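Long-range contacts in short chain dehydrogenase/reductase (Acinetobacter baumannii, PDB 4IUY), which probably catalyses NAD(P)(H)-dependent oxidation or reduction of a substrate not yet defined, as a member of the short-chain dehydrogenase/reductase family: residues N162-L167 with A205-Y210; I166-T171 with G260-V265. One frame throughout, in Å; residues are numbered along the deposited sequence.

Contact 1 (N162-L167 with A205-Y210); sequences NITSIL and AIAPGY
Asn-162 and Ile-163 pair in parallel with Ala-205 and Ile-206, and Ile-206 supplies both backbone bonds of the pairing. Its N donates to Asn-162 O (2.9 Å) and its O accepts from Thr-164 N (2.7 Å), so the two bonds flank Ile-163. Beyond this point 162-167 leaves the sheet, yet Ile-166 N still reaches Pro-208 O at 3.2 Å, approaching from above the carbonyl plane, 39° out of it.

Ile-163 makes apolar contacts through both its branches. It runs alongside Ile-206 in the same sense, with Ile-163 CD1 4.1 Å from Ile-206 CB; helix 244-251 covers Ile-206. The other branch, Ile-163 CG2, meets Pro-208 CG at 3.9 Å, the two side chains roughly perpendicular. The Asn-162 and Ala-205 side chains lie on the opposite face, where Asn-162 touches Leu-185 of helix 176-196. Further along, Ala-207 CB packs against the start of the turn, 3.4 Å from Thr-164 OG1 and beside Ser-165 C. Ile-166 carries CG1 between its backbone N and carbonyl carbon (chi1 59°); with the branch extended beyond, CD1 reaches Gly-209 CA (3.8 Å), while CG2 lies beside Ala-207 O.

The polar ends are satisfied mainly elsewhere: Asn-162 by Asn-111 and Thr-189, Thr-164 OG1 by Glu-262, Tyr-210 OH by Asn-172. Ser-165 OG, anti to its own N (chi1 170°), accepts from Leu-167 N at 3.0 Å in an ST turn.

These are neighbouring strands of a beta-alpha-beta crossover in the Rossmann-type sheet. Ser-165 lies thirteen residues before Tyr-178, and Lys-182 follows four later, the spacing of the Ser-Tyr-Lys catalytic motif of classical short-chain dehydrogenases; Pro-208 and Gly-209 form the family's PG pair at the end of strand 202-208.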
loop_
_atom_site.group_PDB
_atom_site.type_symbol
_atom_site.label_atom_id
_atom_site.label_comp_id
_atom_site.label_asym_id
_atom_site.label_seq_id
_atom_site.Cartn_x
_atom_site.Cartn_y
_atom_site.Cartn_z
ATOM N N ASN D 162 -17.658 4.197 5.232
ATOM C CA ASN D 162 -17.136 5.486 4.787
ATOM C C ASN D 162 -17.001 5.527 3.289
ATOM O O ASN D 162 -16.334 4.691 2.688
ATOM C CB ASN D 162 -15.764 5.785 5.435
ATOM C CG ASN D 162 -15.867 6.018 6.953
ATOM O OD1 ASN D 162 -16.824 6.638 7.421
ATOM N ND2 ASN D 162 -14.889 5.522 7.718
ATOM N N ILE D 163 -17.643 6.491 2.656
ATOM C CA ILE D 163 -17.391 6.635 1.246
ATOM C C ILE D 163 -16.135 7.470 1.075
ATOM O O ILE D 163 -16.108 8.667 1.399
ATOM C CB ILE D 163 -18.551 7.266 0.489
ATOM C CG1 ILE D 163 -19.856 6.557 0.834
ATOM C CG2 ILE D 163 -18.261 7.200 -1.003
ATOM C CD1 ILE D 163 -19.813 5.082 0.612
ATOM N N THR D 164 -15.069 6.829 0.608
ATOM C CA THR D 164 -13.857 7.586 0.335
ATOM C C THR D 164 -13.809 7.957 -1.152
ATOM O O THR D 164 -14.636 8.726 -1.617
ATOM C CB THR D 164 -12.584 6.839 0.838
ATOM O OG1 THR D 164 -12.412 5.576 0.172
ATOM C CG2 THR D 164 -12.699 6.629 2.354
ATOM N N SER D 165 -12.853 7.386 -1.876
ATOM C CA SER D 165 -12.538 7.736 -3.258
ATOM C C SER D 165 -11.248 7.003 -3.605
ATOM O O SER D 165 -10.407 6.762 -2.732
ATOM C CB SER D 165 -12.272 9.240 -3.379
ATOM O OG SER D 165 -11.747 9.582 -4.657
ATOM N N ILE D 166 -11.058 6.669 -4.870
ATOM C CA ILE D 166 -9.779 6.094 -5.272
ATOM C C ILE D 166 -8.674 7.118 -5.097
ATOM O O ILE D 166 -7.501 6.782 -5.064
ATOM C CB ILE D 166 -9.788 5.535 -6.696
ATOM C CG1 ILE D 166 -10.142 6.613 -7.713
ATOM C CG2 ILE D 166 -10.737 4.351 -6.805
ATOM C CD1 ILE D 166 -9.960 6.113 -9.187
ATOM N N LEU D 167 -9.067 8.377 -4.964
ATOM C CA LEU D 167 -8.121 9.449 -4.675
ATOM C C LEU D 167 -7.559 9.397 -3.259
ATOM O O LEU D 167 -6.736 10.210 -2.879
ATOM C CB LEU D 167 -8.755 10.809 -4.942
ATOM C CG LEU D 167 -8.969 11.024 -6.448
ATOM C CD1 LEU D 167 -9.543 12.380 -6.700
ATOM C CD2 LEU D 167 -7.651 10.833 -7.247
ATOM N N ALA D 205 -14.719 0.905 4.235
ATOM C CA ALA D 205 -14.787 1.994 3.278
ATOM C C ALA D 205 -15.094 1.503 1.878
ATOM O O ALA D 205 -14.734 0.401 1.501
ATOM C CB ALA D 205 -13.444 2.797 3.287
ATOM N N ILE D 206 -15.750 2.352 1.104
ATOM C CA ILE D 206 -15.906 2.137 -0.313
ATOM C C ILE D 206 -15.286 3.310 -1.055
ATOM O O ILE D 206 -15.556 4.476 -0.726
ATOM C CB ILE D 206 -17.382 2.021 -0.692
ATOM C CG1 ILE D 206 -17.955 0.759 -0.036
ATOM C CG2 ILE D 206 -17.517 1.985 -2.227
ATOM C CD1 ILE D 206 -19.468 0.639 -0.093
ATOM N N ALA D 207 -14.450 2.996 -2.043
ATOM C CA ALA D 207 -13.723 3.994 -2.813
ATOM C C ALA D 207 -14.178 3.976 -4.272
ATOM O O ALA D 207 -13.687 3.194 -5.072
ATOM C CB ALA D 207 -12.204 3.727 -2.727
ATOM N N PRO D 208 -15.130 4.840 -4.621
ATOM C CA PRO D 208 -15.590 4.887 -6.009
ATOM C C PRO D 208 -14.535 5.528 -6.901
ATOM O O PRO D 208 -13.796 6.386 -6.412
ATOM C CB PRO D 208 -16.813 5.821 -5.941
ATOM C CG PRO D 208 -17.106 5.988 -4.488
ATOM C CD PRO D 208 -15.827 5.824 -3.777
ATOM N N GLY D 209 -14.487 5.137 -8.177
ATOM C CA GLY D 209 -13.744 5.895 -9.179
ATOM C C GLY D 209 -14.547 7.107 -9.625
ATOM O O GLY D 209 -15.404 7.567 -8.895
ATOM N N TYR D 210 -14.294 7.618 -10.825
ATOM C CA TYR D 210 -15.042 8.756 -11.327
ATOM C C TYR D 210 -16.439 8.364 -11.757
ATOM O O TYR D 210 -16.633 7.531 -12.642
ATOM C CB TYR D 210 -14.312 9.442 -12.477
ATOM C CG TYR D 210 -13.064 10.173 -12.046
ATOM C CD1 TYR D 210 -13.119 11.499 -11.626
ATOM C CD2 TYR D 210 -11.831 9.539 -12.043
ATOM C CE1 TYR D 210 -11.961 12.175 -11.230
ATOM C CE2 TYR D 210 -10.678 10.203 -11.640
ATOM C CZ TYR D 210 -10.742 11.506 -11.247
ATOM O OH TYR D 210 -9.582 12.130 -10.855
#

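Contact 2 (I166-T171 with G260-V265); sequences ILSQST and GIEIKV
Ile-166 and Lys-264 bring the two backbones nearest, their CA atoms 6.5 Å apart, where the 3-10 turn 166-168 passes strand 262-265 without any backbone hydrogen bond between them. The turn is closed on itself instead: Ile-166 O accepts from both Gln-169 N (3.1 Å) and Ser-170 N (2.8 Å), and the CB atoms of Ser-168 and Gln-169 point toward the strand.

The central side chain is Glu-262. With CG anti to the backbone N (chi1 177°) its chain runs extended across to the turn, where OE2 lies 2.7 Å from Ser-168 OG, a hydroxyl that Ser-165 O also approaches. OE2 is further bonded by Thr-164 OG1, while OE1 forms a salt bridge with Arg-186 of helix 176-196; this surrounding probably favours the carboxylate form. Gln-169 runs antiparallel to Glu-262, its amide turned 68° from the carboxylate plane, and the two OE1 atoms come no closer than 3.7 Å.

Lys-264 works through a water, which accepts from Lys-264 NZ (3.0 Å) and donates to Gln-169 OE1 (3.1 Å); NZ is also bonded to Ser-270. Behind this bridge the only apolar touch is loose, Ile-166 CG2 to Lys-264 CB at 4.4 Å.

Both sides also face other chains. His-187 of the second subunit is hydrogen-bonded to Ser-170 O, and Ile-261 packs on Ile-263 of the third subunit and Ile-263 on its Ile-261. The arrangement ties an edge strand of the chain's Rossmann-type sheet to the loop that follows strand 159-163, with contacts to three other subunits around it, as in the tetramers common among short-chain dehydrogenases.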
loop_
_atom_site.group_PDB
_atom_site.type_symbol
_atom_site.label_atom_id
_atom_site.label_comp_id
_atom_site.label_asym_id
_atom_site.label_seq_id
_atom_site.Cartn_x
_atom_site.Cartn_y
_atom_site.Cartn_z
ATOM N N ILE D 166 -11.058 6.669 -4.870
ATOM C CA ILE D 166 -9.779 6.094 -5.272
ATOM C C ILE D 166 -8.674 7.118 -5.097
ATOM O O ILE D 166 -7.501 6.782 -5.064
ATOM C CB ILE D 166 -9.788 5.535 -6.696
ATOM C CG1 ILE D 166 -10.142 6.613 -7.713
ATOM C CG2 ILE D 166 -10.737 4.351 -6.805
ATOM C CD1 ILE D 166 -9.960 6.113 -9.187
ATOM N N LEU D 167 -9.067 8.377 -4.964
ATOM C CA LEU D 167 -8.121 9.449 -4.675
ATOM C C LEU D 167 -7.559 9.397 -3.259
ATOM O O LEU D 167 -6.736 10.210 -2.879
ATOM C CB LEU D 167 -8.755 10.809 -4.942
ATOM C CG LEU D 167 -8.969 11.024 -6.448
ATOM C CD1 LEU D 167 -9.543 12.380 -6.700
ATOM C CD2 LEU D 167 -7.651 10.833 -7.247
ATOM N N SER D 168 -8.015 8.443 -2.467
ATOM C CA SER D 168 -7.433 8.248 -1.158
ATOM C C SER D 168 -6.034 7.619 -1.337
ATOM O O SER D 168 -5.202 7.729 -0.455
ATOM C CB SER D 168 -8.341 7.376 -0.294
ATOM O OG SER D 168 -8.379 6.047 -0.779
ATOM N N GLN D 169 -5.777 6.992 -2.495
ATOM C CA GLN D 169 -4.450 6.425 -2.773
ATOM C C GLN D 169 -3.864 6.865 -4.111
ATOM O O GLN D 169 -2.670 6.878 -4.274
ATOM C CB GLN D 169 -4.472 4.891 -2.730
ATOM C CG GLN D 169 -4.935 4.275 -1.412
ATOM C CD GLN D 169 -4.808 2.757 -1.409
ATOM O OE1 GLN D 169 -5.540 2.051 -2.111
ATOM N NE2 GLN D 169 -3.870 2.252 -0.630
ATOM N N SER D 170 -4.713 7.183 -5.074
ATOM C CA SER D 170 -4.251 7.703 -6.350
ATOM C C SER D 170 -4.217 9.241 -6.304
ATOM O O SER D 170 -4.788 9.874 -5.406
ATOM C CB SER D 170 -5.193 7.257 -7.464
ATOM O OG SER D 170 -5.344 5.855 -7.441
ATOM N N THR D 171 -3.561 9.842 -7.281
ATOM C CA THR D 171 -3.496 11.290 -7.359
ATOM C C THR D 171 -4.200 11.800 -8.587
ATOM O O THR D 171 -4.401 11.071 -9.582
ATOM C CB THR D 171 -2.058 11.828 -7.476
ATOM O OG1 THR D 171 -1.559 11.476 -8.771
ATOM C CG2 THR D 171 -1.117 11.266 -6.401
ATOM N N GLY D 260 -12.157 -2.793 8.556
ATOM C CA GLY D 260 -10.923 -2.069 8.301
ATOM C C GLY D 260 -10.424 -2.067 6.872
ATOM O O GLY D 260 -9.243 -1.840 6.645
ATOM N N ILE D 261 -11.306 -2.314 5.906
ATOM C CA ILE D 261 -10.869 -2.414 4.521
ATOM C C ILE D 261 -11.486 -1.330 3.663
ATOM O O ILE D 261 -12.491 -0.722 4.034
ATOM C CB ILE D 261 -11.185 -3.810 3.889
ATOM C CG1 ILE D 261 -12.651 -3.911 3.506
ATOM C CG2 ILE D 261 -10.791 -4.956 4.843
ATOM C CD1 ILE D 261 -12.930 -5.026 2.558
ATOM N N GLU D 262 -10.882 -1.107 2.502
ATOM C CA GLU D 262 -11.438 -0.201 1.520
ATOM C C GLU D 262 -11.606 -0.979 0.221
ATOM O O GLU D 262 -10.639 -1.503 -0.338
ATOM C CB GLU D 262 -10.522 1.010 1.320
ATOM C CG GLU D 262 -10.993 1.980 0.245
ATOM C CD GLU D 262 -9.933 3.022 -0.108
ATOM O OE1 GLU D 262 -8.884 2.659 -0.711
ATOM O OE2 GLU D 262 -10.169 4.209 0.181
ATOM N N ILE D 263 -12.848 -1.081 -0.223
ATOM C CA ILE D 263 -13.206 -1.722 -1.487
ATOM C C ILE D 263 -13.259 -0.666 -2.600
ATOM O O ILE D 263 -14.122 0.237 -2.591
ATOM C CB ILE D 263 -14.583 -2.404 -1.373
ATOM C CG1 ILE D 263 -14.554 -3.495 -0.293
ATOM C CG2 ILE D 263 -15.037 -2.960 -2.732
ATOM C CD1 ILE D 263 -15.908 -4.252 -0.126
ATOM N N LYS D 264 -12.340 -0.773 -3.550
ATOM C CA LYS D 264 -12.308 0.138 -4.693
ATOM C C LYS D 264 -13.302 -0.319 -5.730
ATOM O O LYS D 264 -13.389 -1.506 -6.018
ATOM C CB LYS D 264 -10.911 0.239 -5.298
ATOM C CG LYS D 264 -9.873 0.828 -4.336
ATOM C CD LYS D 264 -8.501 0.893 -4.996
ATOM C CE LYS D 264 -7.957 -0.494 -5.247
ATOM N NZ LYS D 264 -6.688 -0.418 -6.020
ATOM N N VAL D 265 -14.094 0.616 -6.239
ATOM C CA VAL D 265 -15.051 0.309 -7.298
ATOM C C VAL D 265 -14.755 1.299 -8.414
ATOM O O VAL D 265 -15.204 2.462 -8.388
ATOM C CB VAL D 265 -16.528 0.425 -6.776
ATOM C CG1 VAL D 265 -17.505 0.045 -7.827
ATOM C CG2 VAL D 265 -16.750 -0.462 -5.525
HETATM O O HOH W 1 -5.010 1.982 -5.175
#

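In the fold
From the N terminus, the chain completes the first four strands before entering strand 159-163; contact 1 starts on this strand and contact 2 in the loop after it, the two sharing Ile-166 and Leu-167. Contact 1 closes first, after helix 176-196 has returned the chain to strand 202-208. Contact 2 opens inside that loop and closes only at strand 262-265, after helices 217-221, 223-231 and 244-251, so the two loops interlock rather than nest. Strands 202-208 and 262-265 are neighbours, joined by backbone hydrogen bonds of Ala-205 and Ala-207 to Ile-261 and Ile-263. Together the contacts bind three successive strands and the turn that follows strand 159-163.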